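Carboxylic ester hydrolase (Aspergillus niger, PDB 7K4O) hydrolyses ester bonds as a tannin acyl hydrolase, a serine esterase that probably releases gallic acid from tannins. Local coordinates at residues K410-H415 and M482-D487. Residues are numbered along the deposited sequence; the frame is centred on the assembly and turned at random. Where two conformers were deposited one is given.
Sequences KVIHFH and MAVMID. With FWN (2-[2-(2-ethoxyethoxy)ethoxy]ethanol), chain S.
The flat group that the two segments share is the Val411-Ile412 peptide. Met485 CE stands to one side of its plane, beyond the nitrogen and at the end away from the carbonyl oxygen, 3.6 Å from Ile412 N. In the sheet, Ile412 is backbone-bonded to Ala206, and Val411 to Trp454 and Arg456. The ring beside the contact is the indole of Trp488, which touches Ile412.

Helix 482-487 runs nearly antiparallel to strand 410-415, at 153°. Met485 reaches the strand by leaving the helix with CG anti to the backbone N, then bending at chi2 and again at chi3 (85°). These bends bring Met485 CE 3.7 Å from Lys410 O. Met485 SD lies 4.1 Å from Lys410 CB. Ile412 points at the helix. Its CG1 branch slides past Met485 in the opposite direction, with Ile412 CG1 3.7 Å from Met485 CE. The Ile412 and Val484 side chains cross at about a right angle, with Ile412 CD1 3.8 Å from Val484 CG1. Leu498 touches both Ile412 and Val484. The Lys410 chain turns from residues 482-487 toward the part of the helix that follows, where it makes a cation-pi contact with Trp488.

The contact seats helix 481-491 on the central mixed sheet of the alpha/beta-hydrolase fold. The helix's far side meets the bound FWN, with Ile486 CG2 3.6 Å from FWN C6. No hydrogen bond joins the two segments. They are held by van der Waals contact, apolar between the branches and methyl-to-backbone at Met485, and largely buried. The unbranched, twice-bent thioether lets one residue reach backbone as well as an aliphatic branch.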
# COMPACT_ATOMS: atom_id res chain seq x y z
N LYS A 410 -3.28 5.92 -16.58
CA LYS A 410 -4.40 5.29 -15.84
C LYS A 410 -3.92 4.76 -14.49
O LYS A 410 -2.79 4.25 -14.39
CB LYS A 410 -4.98 4.12 -16.65
CG LYS A 410 -5.46 4.47 -18.04
CD LYS A 410 -6.55 5.48 -18.06
CE LYS A 410 -7.36 5.43 -19.35
NZ LYS A 410 -6.59 5.94 -20.51
N VAL A 411 -4.80 4.83 -13.48
CA VAL A 411 -4.54 4.26 -12.15
C VAL A 411 -5.70 3.36 -11.74
O VAL A 411 -6.86 3.81 -11.82
CB VAL A 411 -4.29 5.35 -11.10
CG1 VAL A 411 -4.13 4.77 -9.71
CG2 VAL A 411 -3.10 6.23 -11.47
N ILE A 412 -5.37 2.21 -11.21
CA ILE A 412 -6.27 1.33 -10.42
C ILE A 412 -5.71 1.34 -8.99
O ILE A 412 -4.57 0.94 -8.78
CB ILE A 412 -6.35 -0.12 -10.97
CG1 ILE A 412 -7.02 -0.14 -12.33
CG2 ILE A 412 -7.02 -1.02 -9.96
CD1 ILE A 412 -6.93 -1.47 -13.02
N HIS A 413 -6.50 1.87 -8.08
CA HIS A 413 -6.15 2.01 -6.65
C HIS A 413 -7.14 1.16 -5.85
O HIS A 413 -8.36 1.32 -6.04
CB HIS A 413 -6.22 3.49 -6.33
CG HIS A 413 -5.90 3.93 -4.95
ND1 HIS A 413 -5.93 5.26 -4.62
CD2 HIS A 413 -5.61 3.26 -3.81
CE1 HIS A 413 -5.64 5.39 -3.32
NE2 HIS A 413 -5.45 4.19 -2.80
N PHE A 414 -6.64 0.34 -4.97
CA PHE A 414 -7.54 -0.50 -4.12
C PHE A 414 -7.08 -0.47 -2.68
O PHE A 414 -5.92 -0.19 -2.37
CB PHE A 414 -7.63 -1.94 -4.65
CG PHE A 414 -6.36 -2.71 -4.60
CD1 PHE A 414 -5.41 -2.58 -5.61
CD2 PHE A 414 -6.11 -3.60 -3.57
CE1 PHE A 414 -4.21 -3.24 -5.52
CE2 PHE A 414 -4.92 -4.28 -3.49
CZ PHE A 414 -3.98 -4.12 -4.49
N HIS A 415 -8.00 -0.80 -1.77
CA HIS A 415 -7.73 -0.76 -0.33
C HIS A 415 -8.68 -1.72 0.41
O HIS A 415 -9.90 -1.62 0.18
CB HIS A 415 -7.84 0.69 0.16
CG HIS A 415 -7.11 0.96 1.42
ND1 HIS A 415 -6.38 2.13 1.58
CD2 HIS A 415 -7.01 0.26 2.59
CE1 HIS A 415 -5.84 2.12 2.79
NE2 HIS A 415 -6.19 0.99 3.44
N MET A 482 -3.16 -6.90 -13.08
CA MET A 482 -2.27 -6.67 -14.25
C MET A 482 -3.07 -6.94 -15.54
O MET A 482 -3.06 -6.10 -16.48
CB MET A 482 -1.04 -7.54 -14.18
CG MET A 482 -0.05 -7.23 -15.25
SD MET A 482 0.65 -5.52 -15.12
CE MET A 482 1.92 -5.76 -16.38
N ALA A 483 -3.84 -8.02 -15.55
CA ALA A 483 -4.67 -8.31 -16.75
C ALA A 483 -5.70 -7.19 -16.95
O ALA A 483 -5.92 -6.79 -18.12
CB ALA A 483 -5.35 -9.68 -16.62
N VAL A 484 -6.33 -6.70 -15.88
CA VAL A 484 -7.36 -5.64 -16.01
C VAL A 484 -6.72 -4.36 -16.54
O VAL A 484 -7.32 -3.66 -17.40
CB VAL A 484 -8.12 -5.46 -14.68
CG1 VAL A 484 -8.98 -4.21 -14.67
CG2 VAL A 484 -8.93 -6.71 -14.39
N MET A 485 -5.55 -4.00 -15.98
CA MET A 485 -4.83 -2.76 -16.40
C MET A 485 -4.40 -2.89 -17.86
O MET A 485 -4.58 -1.93 -18.61
CB MET A 485 -3.65 -2.50 -15.47
CG MET A 485 -2.94 -1.22 -15.81
SD MET A 485 -3.93 0.27 -15.82
CE MET A 485 -3.85 0.69 -14.06
N ILE A 486 -3.84 -4.02 -18.25
CA ILE A 486 -3.48 -4.23 -19.67
C ILE A 486 -4.72 -4.04 -20.54
O ILE A 486 -4.62 -3.38 -21.60
CB ILE A 486 -2.85 -5.61 -19.87
CG1 ILE A 486 -1.43 -5.65 -19.29
CG2 ILE A 486 -2.85 -5.97 -21.35
CD1 ILE A 486 -0.93 -7.02 -19.08
N ASP A 487 -5.82 -4.66 -20.16
CA ASP A 487 -7.05 -4.54 -20.97
C ASP A 487 -7.50 -3.07 -21.09
O ASP A 487 -7.96 -2.63 -22.16
CB ASP A 487 -8.12 -5.39 -20.34
CG ASP A 487 -8.92 -6.23 -21.33
OD1 ASP A 487 -8.53 -6.29 -22.51
OD2 ASP A 487 -9.94 -6.78 -20.87
O4 FWN S . -2.93 -10.46 -21.88
C5 FWN S . -3.67 -10.06 -20.78
C6 FWN S . -4.73 -9.05 -21.03
O7 FWN S . -5.96 -9.15 -20.44
C8 FWN S . -6.93 -9.89 -21.07
C9 FWN S . -8.00 -10.46 -20.21
O10 FWN S . -7.84 -11.75 -19.73
C11 FWN S . -8.95 -12.56 -19.58
C12 FWN S . -8.74 -13.87 -18.93
O13 FWN S . -7.77 -14.68 -19.51
C14 FWN S . -7.36 -15.80 -18.82
C1 FWN S . -6.17 -16.58 -19.29